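Local coordinates for protein exocyst complex component EXO70 (Saccharomyces cerevisiae, PDB 2B1E) that acts as a subunit of the exocyst, the complex that tethers secretory vesicles to sites of exocytosis, and plays a role in assembly of that complex, at residues S222-L227 and N269-C274; T378-L383 and F415-N420. All coordinates share one frame; numbering follows the deposited sequence.

Interaction 1 (S222-L227 and N269-C274); sequences SAYAKL and NLLQDC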
ATOM      1  N   SER A 222     -14.644   5.177 -17.711  1.00 31.38           N
ATOM      2  CA  SER A 222     -15.179   3.830 -17.842  1.00 32.30           C
ATOM      3  C   SER A 222     -14.057   2.909 -18.314  1.00 32.30           C
ATOM      4  O   SER A 222     -13.877   1.813 -17.787  1.00 34.31           O
ATOM      5  CB  SER A 222     -16.334   3.820 -18.850  1.00 33.85           C
ATOM      6  OG  SER A 222     -16.959   2.548 -18.910  1.00 36.87           O
ATOM      7  N   ALA A 223     -13.294   3.375 -19.299  1.00 31.04           N
ATOM      8  CA  ALA A 223     -12.184   2.609 -19.850  1.00 30.29           C
ATOM      9  C   ALA A 223     -11.116   2.342 -18.795  1.00 30.53           C
ATOM     10  O   ALA A 223     -10.513   1.267 -18.761  1.00 28.90           O
ATOM     11  CB  ALA A 223     -11.574   3.359 -21.024  1.00 29.94           C
ATOM     12  N   TYR A 224     -10.883   3.334 -17.941  1.00 29.56           N
ATOM     13  CA  TYR A 224      -9.891   3.215 -16.879  1.00 29.98           C
ATOM     14  C   TYR A 224     -10.362   2.231 -15.820  1.00 30.80           C
ATOM     15  O   TYR A 224      -9.639   1.297 -15.463  1.00 30.97           O
ATOM     16  CB  TYR A 224      -9.647   4.578 -16.223  1.00 27.63           C
ATOM     17  CG  TYR A 224      -8.814   4.511 -14.962  1.00 26.85           C
ATOM     18  CD1 TYR A 224      -7.424   4.410 -15.023  1.00 25.46           C
ATOM     19  CD2 TYR A 224      -9.417   4.532 -13.706  1.00 26.87           C
ATOM     20  CE1 TYR A 224      -6.655   4.334 -13.860  1.00 26.32           C
ATOM     21  CE2 TYR A 224      -8.661   4.455 -12.539  1.00 27.88           C
ATOM     22  CZ  TYR A 224      -7.281   4.358 -12.622  1.00 27.59           C
ATOM     23  OH  TYR A 224      -6.531   4.307 -11.467  1.00 29.03           O
ATOM     24  N   ALA A 225     -11.575   2.456 -15.321  1.00 30.73           N
ATOM     25  CA  ALA A 225     -12.161   1.616 -14.289  1.00 33.42           C
ATOM     26  C   ALA A 225     -12.217   0.151 -14.705  1.00 35.48           C
ATOM     27  O   ALA A 225     -12.033  -0.741 -13.872  1.00 35.74           O
ATOM     28  CB  ALA A 225     -13.557   2.114 -13.944  1.00 33.06           C
ATOM     29  N   LYS A 226     -12.473  -0.104 -15.987  1.00 36.57           N
ATOM     30  CA  LYS A 226     -12.537  -1.480 -16.458  1.00 38.37           C
ATOM     31  C   LYS A 226     -11.154  -2.119 -16.425  1.00 39.19           C
ATOM     32  O   LYS A 226     -10.993  -3.237 -15.940  1.00 38.98           O
ATOM     33  CB  LYS A 226     -13.106  -1.553 -17.878  1.00 39.05           C
ATOM     34  CG  LYS A 226     -13.129  -2.975 -18.423  1.00 40.66           C
ATOM     35  CD  LYS A 226     -14.042  -3.137 -19.620  1.00 41.38           C
ATOM     36  CE  LYS A 226     -14.063  -4.595 -20.072  1.00 41.84           C
ATOM     37  NZ  LYS A 226     -15.122  -4.875 -21.083  1.00 41.68           N
ATOM     38  N   LEU A 227     -10.162  -1.402 -16.943  1.00 39.46           N
ATOM     39  CA  LEU A 227      -8.790  -1.893 -16.968  1.00 40.09           C
ATOM     40  C   LEU A 227      -8.323  -2.084 -15.525  1.00 39.80           C
ATOM     41  O   LEU A 227      -7.586  -3.020 -15.214  1.00 40.01           O
ATOM     42  CB  LEU A 227      -7.892  -0.881 -17.683  1.00 41.21           C
ATOM     43  CG  LEU A 227      -6.560  -1.343 -18.280  1.00 43.83           C
ATOM     44  CD1 LEU A 227      -5.848  -0.139 -18.879  1.00 44.18           C
ATOM     45  CD2 LEU A 227      -5.693  -1.991 -17.219  1.00 44.67           C
ATOM     46  N   ASN A 269     -19.079   7.151  -9.775  1.00 43.14           N
ATOM     47  CA  ASN A 269     -19.487   5.975  -9.019  1.00 43.01           C
ATOM     48  C   ASN A 269     -18.541   4.801  -9.263  1.00 41.78           C
ATOM     49  O   ASN A 269     -18.287   4.010  -8.359  1.00 42.39           O
ATOM     50  CB  ASN A 269     -20.919   5.573  -9.391  1.00 42.98           C
ATOM     51  CG  ASN A 269     -21.056   5.170 -10.848  1.00 43.12           C
ATOM     52  OD1 ASN A 269     -20.746   5.946 -11.753  1.00 43.46           O
ATOM     53  ND2 ASN A 269     -21.531   3.951 -11.081  1.00 42.70           N
ATOM     54  N   LEU A 270     -18.015   4.700 -10.482  1.00 41.32           N
ATOM     55  CA  LEU A 270     -17.101   3.619 -10.846  1.00 40.12           C
ATOM     56  C   LEU A 270     -15.795   3.689 -10.063  1.00 40.60           C
ATOM     57  O   LEU A 270     -15.329   2.686  -9.523  1.00 39.98           O
ATOM     58  CB  LEU A 270     -16.794   3.664 -12.346  1.00 39.25           C
ATOM     59  CG  LEU A 270     -17.975   3.483 -13.303  1.00 39.11           C
ATOM     60  CD1 LEU A 270     -17.535   3.790 -14.727  1.00 39.44           C
ATOM     61  CD2 LEU A 270     -18.514   2.067 -13.199  1.00 38.99           C
ATOM     62  N   LEU A 271     -15.200   4.874 -10.009  1.00 39.82           N
ATOM     63  CA  LEU A 271     -13.952   5.048  -9.284  1.00 40.34           C
ATOM     64  C   LEU A 271     -14.154   4.606  -7.840  1.00 41.53           C
ATOM     65  O   LEU A 271     -13.380   3.810  -7.310  1.00 41.84           O
ATOM     66  CB  LEU A 271     -13.509   6.511  -9.320  1.00 39.05           C
ATOM     67  CG  LEU A 271     -13.280   7.123 -10.705  1.00 38.00           C
ATOM     68  CD1 LEU A 271     -12.719   8.532 -10.551  1.00 35.40           C
ATOM     69  CD2 LEU A 271     -12.320   6.246 -11.501  1.00 35.91           C
ATOM     70  N   GLN A 272     -15.209   5.119  -7.216  1.00 41.85           N
ATOM     71  CA  GLN A 272     -15.519   4.784  -5.835  1.00 42.82           C
ATOM     72  C   GLN A 272     -15.558   3.270  -5.640  1.00 43.14           C
ATOM     73  O   GLN A 272     -14.942   2.742  -4.713  1.00 43.02           O
ATOM     74  CB  GLN A 272     -16.853   5.411  -5.437  1.00 42.96           C
ATOM     75  CG  GLN A 272     -16.869   6.924  -5.602  1.00 42.86           C
ATOM     76  CD  GLN A 272     -18.203   7.540  -5.233  1.00 42.56           C
ATOM     77  OE1 GLN A 272     -19.248   7.141  -5.750  1.00 43.28           O
ATOM     78  NE2 GLN A 272     -18.173   8.523  -4.339  1.00 41.05           N
ATOM     79  N   ASP A 273     -16.275   2.571  -6.512  1.00 43.64           N
ATOM     80  CA  ASP A 273     -16.348   1.122  -6.410  1.00 44.57           C
ATOM     81  C   ASP A 273     -14.926   0.567  -6.456  1.00 44.28           C
ATOM     82  O   ASP A 273     -14.553  -0.285  -5.648  1.00 43.05           O
ATOM     83  CB  ASP A 273     -17.169   0.543  -7.562  1.00 46.50           C
ATOM     84  CG  ASP A 273     -18.585   1.088  -7.601  1.00 48.75           C
ATOM     85  OD1 ASP A 273     -19.287   1.002  -6.571  1.00 49.75           O
ATOM     86  OD2 ASP A 273     -18.998   1.598  -8.667  1.00 51.07           O
ATOM     87  N   CYS A 274     -14.134   1.064  -7.402  1.00 43.96           N
ATOM     88  CA  CYS A 274     -12.751   0.624  -7.551  1.00 44.53           C
ATOM     89  C   CYS A 274     -11.942   0.891  -6.288  1.00 44.30           C
ATOM     90  O   CYS A 274     -11.136   0.061  -5.872  1.00 43.33           O
ATOM     91  CB  CYS A 274     -12.092   1.326  -8.742  1.00 45.87           C
ATOM     92  SG  CYS A 274     -12.642   0.725 -10.354  1.00 46.53           S
TER

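Interaction 2 (T378-L383 and F415-N420); sequences TLAVNL and FFILMN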
ATOM      1  N   THR A 378       4.258 -12.946  16.418  1.00 15.51           N
ATOM      2  CA  THR A 378       3.493 -14.096  15.957  1.00 15.29           C
ATOM      3  C   THR A 378       4.413 -15.229  15.530  1.00 14.28           C
ATOM      4  O   THR A 378       4.136 -16.394  15.800  1.00 14.84           O
ATOM      5  CB  THR A 378       2.560 -13.699  14.786  1.00 15.85           C
ATOM      6  OG1 THR A 378       1.718 -12.619  15.212  1.00 15.14           O
ATOM      7  CG2 THR A 378       1.689 -14.886  14.362  1.00 16.73           C
ATOM      8  N   LEU A 379       5.503 -14.888  14.859  1.00 14.91           N
ATOM      9  CA  LEU A 379       6.468 -15.893  14.423  1.00 15.59           C
ATOM     10  C   LEU A 379       7.099 -16.606  15.625  1.00 16.68           C
ATOM     11  O   LEU A 379       7.142 -17.839  15.689  1.00 16.23           O
ATOM     12  CB  LEU A 379       7.574 -15.237  13.590  1.00 14.11           C
ATOM     13  CG  LEU A 379       8.752 -16.147  13.230  1.00 13.41           C
ATOM     14  CD1 LEU A 379       8.288 -17.288  12.304  1.00 12.72           C
ATOM     15  CD2 LEU A 379       9.825 -15.315  12.561  1.00 15.54           C
ATOM     16  N   ALA A 380       7.596 -15.822  16.577  1.00 18.14           N
ATOM     17  CA  ALA A 380       8.236 -16.381  17.759  1.00 18.77           C
ATOM     18  C   ALA A 380       7.311 -17.279  18.577  1.00 18.16           C
ATOM     19  O   ALA A 380       7.663 -18.421  18.875  1.00 18.48           O
ATOM     20  CB  ALA A 380       8.795 -15.254  18.641  1.00 19.48           C
ATOM     21  N   VAL A 381       6.130 -16.776  18.935  1.00 18.79           N
ATOM     22  CA  VAL A 381       5.194 -17.553  19.745  1.00 18.66           C
ATOM     23  C   VAL A 381       4.696 -18.814  19.031  1.00 18.79           C
ATOM     24  O   VAL A 381       4.582 -19.872  19.645  1.00 18.46           O
ATOM     25  CB  VAL A 381       3.976 -16.692  20.192  1.00 21.30           C
ATOM     26  CG1 VAL A 381       3.108 -16.344  19.001  1.00 21.59           C
ATOM     27  CG2 VAL A 381       3.166 -17.437  21.242  1.00 21.81           C
ATOM     28  N   ASN A 382       4.397 -18.713  17.741  1.00 17.16           N
ATOM     29  CA  ASN A 382       3.932 -19.885  16.997  1.00 17.17           C
ATOM     30  C   ASN A 382       5.038 -20.926  16.832  1.00 15.75           C
ATOM     31  O   ASN A 382       4.774 -22.129  16.862  1.00 14.18           O
ATOM     32  CB  ASN A 382       3.361 -19.456  15.655  1.00 17.23           C
ATOM     33  CG  ASN A 382       1.924 -19.010  15.781  1.00 22.27           C
ATOM     34  OD1 ASN A 382       1.009 -19.834  15.734  1.00 21.57           O
ATOM     35  ND2 ASN A 382       1.715 -17.710  15.978  1.00 19.93           N
ATOM     36  N   LEU A 383       6.276 -20.476  16.664  1.00 14.63           N
ATOM     37  CA  LEU A 383       7.371 -21.431  16.587  1.00 13.53           C
ATOM     38  C   LEU A 383       7.490 -22.076  17.968  1.00 11.54           C
ATOM     39  O   LEU A 383       7.807 -23.258  18.080  1.00 12.17           O
ATOM     40  CB  LEU A 383       8.691 -20.748  16.240  1.00 15.08           C
ATOM     41  CG  LEU A 383       8.936 -20.414  14.772  1.00 14.55           C
ATOM     42  CD1 LEU A 383      10.252 -19.677  14.633  1.00 15.32           C
ATOM     43  CD2 LEU A 383       8.935 -21.700  13.942  1.00 17.04           C
ATOM     44  N   PHE A 415      16.587 -21.658  23.177  1.00 11.31           N
ATOM     45  CA  PHE A 415      17.678 -21.619  22.203  1.00  9.36           C
ATOM     46  C   PHE A 415      17.110 -21.596  20.780  1.00  8.78           C
ATOM     47  O   PHE A 415      17.516 -20.784  19.941  1.00 13.09           O
ATOM     48  CB  PHE A 415      18.574 -22.848  22.398  1.00  8.57           C
ATOM     49  CG  PHE A 415      19.685 -22.961  21.384  1.00 10.85           C
ATOM     50  CD1 PHE A 415      20.793 -22.116  21.449  1.00 11.25           C
ATOM     51  CD2 PHE A 415      19.617 -23.903  20.361  1.00  8.17           C
ATOM     52  CE1 PHE A 415      21.824 -22.207  20.503  1.00 11.14           C
ATOM     53  CE2 PHE A 415      20.646 -24.005  19.407  1.00 13.36           C
ATOM     54  CZ  PHE A 415      21.751 -23.153  19.481  1.00 10.23           C
ATOM     55  N   PHE A 416      16.178 -22.504  20.507  1.00  9.20           N
ATOM     56  CA  PHE A 416      15.540 -22.589  19.195  1.00 11.34           C
ATOM     57  C   PHE A 416      14.936 -21.241  18.775  1.00 11.69           C
ATOM     58  O   PHE A 416      15.201 -20.754  17.671  1.00 14.67           O
ATOM     59  CB  PHE A 416      14.477 -23.702  19.231  1.00 11.72           C
ATOM     60  CG  PHE A 416      13.622 -23.802  17.992  1.00 11.27           C
ATOM     61  CD1 PHE A 416      14.199 -23.931  16.723  1.00  8.16           C
ATOM     62  CD2 PHE A 416      12.237 -23.807  18.103  1.00  9.77           C
ATOM     63  CE1 PHE A 416      13.401 -24.065  15.585  1.00  7.61           C
ATOM     64  CE2 PHE A 416      11.419 -23.942  16.971  1.00 10.47           C
ATOM     65  CZ  PHE A 416      12.001 -24.072  15.708  1.00 12.26           C
ATOM     66  N   ILE A 417      14.154 -20.613  19.649  1.00 11.51           N
ATOM     67  CA  ILE A 417      13.545 -19.331  19.297  1.00 11.75           C
ATOM     68  C   ILE A 417      14.614 -18.255  19.058  1.00 12.12           C
ATOM     69  O   ILE A 417      14.519 -17.468  18.108  1.00 13.33           O
ATOM     70  CB  ILE A 417      12.565 -18.838  20.397  1.00 12.17           C
ATOM     71  CG1 ILE A 417      11.489 -19.900  20.663  1.00 14.29           C
ATOM     72  CG2 ILE A 417      11.890 -17.532  19.949  1.00 10.57           C
ATOM     73  CD1 ILE A 417      10.711 -20.337  19.400  1.00 10.80           C
ATOM     74  N   LEU A 418      15.634 -18.220  19.907  1.00 12.27           N
ATOM     75  CA  LEU A 418      16.687 -17.226  19.738  1.00 13.19           C
ATOM     76  C   LEU A 418      17.465 -17.425  18.439  1.00 14.25           C
ATOM     77  O   LEU A 418      17.863 -16.450  17.803  1.00 13.11           O
ATOM     78  CB  LEU A 418      17.629 -17.233  20.942  1.00 13.45           C
ATOM     79  CG  LEU A 418      17.030 -16.614  22.210  1.00 13.14           C
ATOM     80  CD1 LEU A 418      17.886 -16.981  23.390  1.00 12.40           C
ATOM     81  CD2 LEU A 418      16.921 -15.110  22.081  1.00 12.37           C
ATOM     82  N   MET A 419      17.672 -18.671  18.016  1.00 13.62           N
ATOM     83  CA  MET A 419      18.409 -18.873  16.773  1.00 14.72           C
ATOM     84  C   MET A 419      17.618 -18.280  15.615  1.00 17.12           C
ATOM     85  O   MET A 419      18.193 -17.743  14.663  1.00 16.58           O
ATOM     86  CB  MET A 419      18.696 -20.361  16.511  1.00 14.92           C
ATOM     87  CG  MET A 419      19.847 -20.948  17.346  1.00 15.19           C
ATOM     88  SD  MET A 419      21.472 -20.138  17.103  1.00 13.92           S
ATOM     89  CE  MET A 419      21.892 -20.758  15.481  1.00 18.51           C
ATOM     90  N   ASN A 420      16.296 -18.369  15.695  1.00 15.72           N
ATOM     91  CA  ASN A 420      15.465 -17.819  14.647  1.00 16.33           C
ATOM     92  C   ASN A 420      15.423 -16.294  14.765  1.00 16.81           C
ATOM     93  O   ASN A 420      15.558 -15.588  13.766  1.00 16.94           O
ATOM     94  CB  ASN A 420      14.051 -18.418  14.711  1.00 16.63           C
ATOM     95  CG  ASN A 420      14.005 -19.858  14.202  1.00 15.22           C
ATOM     96  OD1 ASN A 420      14.349 -20.805  14.917  1.00 18.34           O
ATOM     97  ND2 ASN A 420      13.595 -20.023  12.960  1.00  8.11           N
TER

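Interaction 1 (S222-L227 and N269-C274)
Around Ala-225 and Leu-271, whose CA atoms are the nearest pair at 6.3 Å, two helical segments run side by side in the same direction, with axes 9.6 Å apart and crossing at 17°. The side chains that meet are small or aliphatic, apart from one tyrosine ring. Ala-225 lies at the middle. Its CB points at the other helix and sits between Leu-270 and Cys-274, one turn apart. It meets Leu-270 CB at 3.9 Å and Cys-274 SG at 4.0 Å. With SG anti to its own carbonyl carbon (chi1 -74°), the thiol sulfur also lies beside the backbone of Ala-225, with SG 3.9 Å from the carbonyl O.

Leu-270 uses a second point. Its CD1 branch reaches back one turn along 222-227 and rests on Ser-222, with CD1 3.9 Å from the CA. The Ser-222 CB itself points away from 269-274.

On the buried side, Tyr-224 and Leu-271 cross at about a right angle. Leu-271 CD2 approaches the ring obliquely, 4.0 Å from Tyr-224 CD2. The far end of the ring is fixed elsewhere: the phenol OH hydrogen-bonds to Ser-252 OG.

The contact joins helix 209-233 to the start of helix 268-299. Helix 245-259 packs against both Tyr-224 and Leu-271 through Ile-253, and helix 180-201 touches Tyr-224 through Tyr-183 and Leu-187. This layering of long helices is consistent with the helical bundles that build the Exo70 rod.

Interaction 2 (T378-L383 and F415-N420)
Ile-417 packs against Ala-380 and Leu-383 where two helical segments pass each other roughly antiparallel, at 151°. The axes come within 10.0 Å, and the CA atoms of Ala-380 and Ile-417 are 6.3 Å apart.

Apolar packing carries most of the contact. Ile-417 spreads its two branches over the other helix. Its CG2 meets Ala-380 CB at 4.1 Å. Its CD1 touches Leu-383 CB at 3.8 Å and also lies 3.6 Å from the carbonyl O of Ala-380. CG1 is anti to the carbonyl carbon (chi1 -56°) while CG2 is anti to the backbone N, which sends the two branches to different neighbours. Leu-383 points toward 415-420 and fits among three side chains: Phe-416, Ile-417 and Asn-420. Its CD2 lies near Phe-416 CZ, and its CD1 packs on the Asn-420 side chain, 4.0 Å from CB.

The aromatic ring takes part by its edge. Phe-416 CE2 stands 3.8 Å from the carbonyl O of Leu-383, which lies near the ring plane.

One side-chain hydrogen bond lies within segment 378-383. Asn-382, which points away from 415-420, turns its amide back to Thr-378. ND2 donates to Thr-378 O at 2.8 Å, with an N-H...O angle of 161°. The same O accepts from Asn-382 N, and the two donors arrive from opposite faces of the carbonyl plane.

Helix 440-473 meets Ala-380 through Leu-448 and Ile-417 through Tyr-452. Helix 311-323 touches Leu-383 through Thr-313, and helix 268-299 packs on Asn-382 through Ile-294, Ala-297 and Asn-298. Within these neighbours, the consecutive helices 364-391 and 410-429 form a buried antiparallel helical hairpin of the rod.

Overall arrangement
Both contacts are helix-to-helix packing in the elongated, all-helical rod of Exo70, within its C-terminal region. They occur in series along the chain, with centres about 44 Å apart and nearest atoms about 28 Å apart. Helix 268-299 links their surroundings: interaction 1 uses its beginning, and residues near its end pack beside interaction 2. Interaction 1 is partly buried and nearly parallel. It centres on an alanine between a leucine and a cysteine, with a tyrosine-leucine pair on the buried side. Interaction 2 is fully buried and roughly antiparallel. It centres on an isoleucine and a leucine, with a phenylalanine edge at a carbonyl. The areas buried are similar.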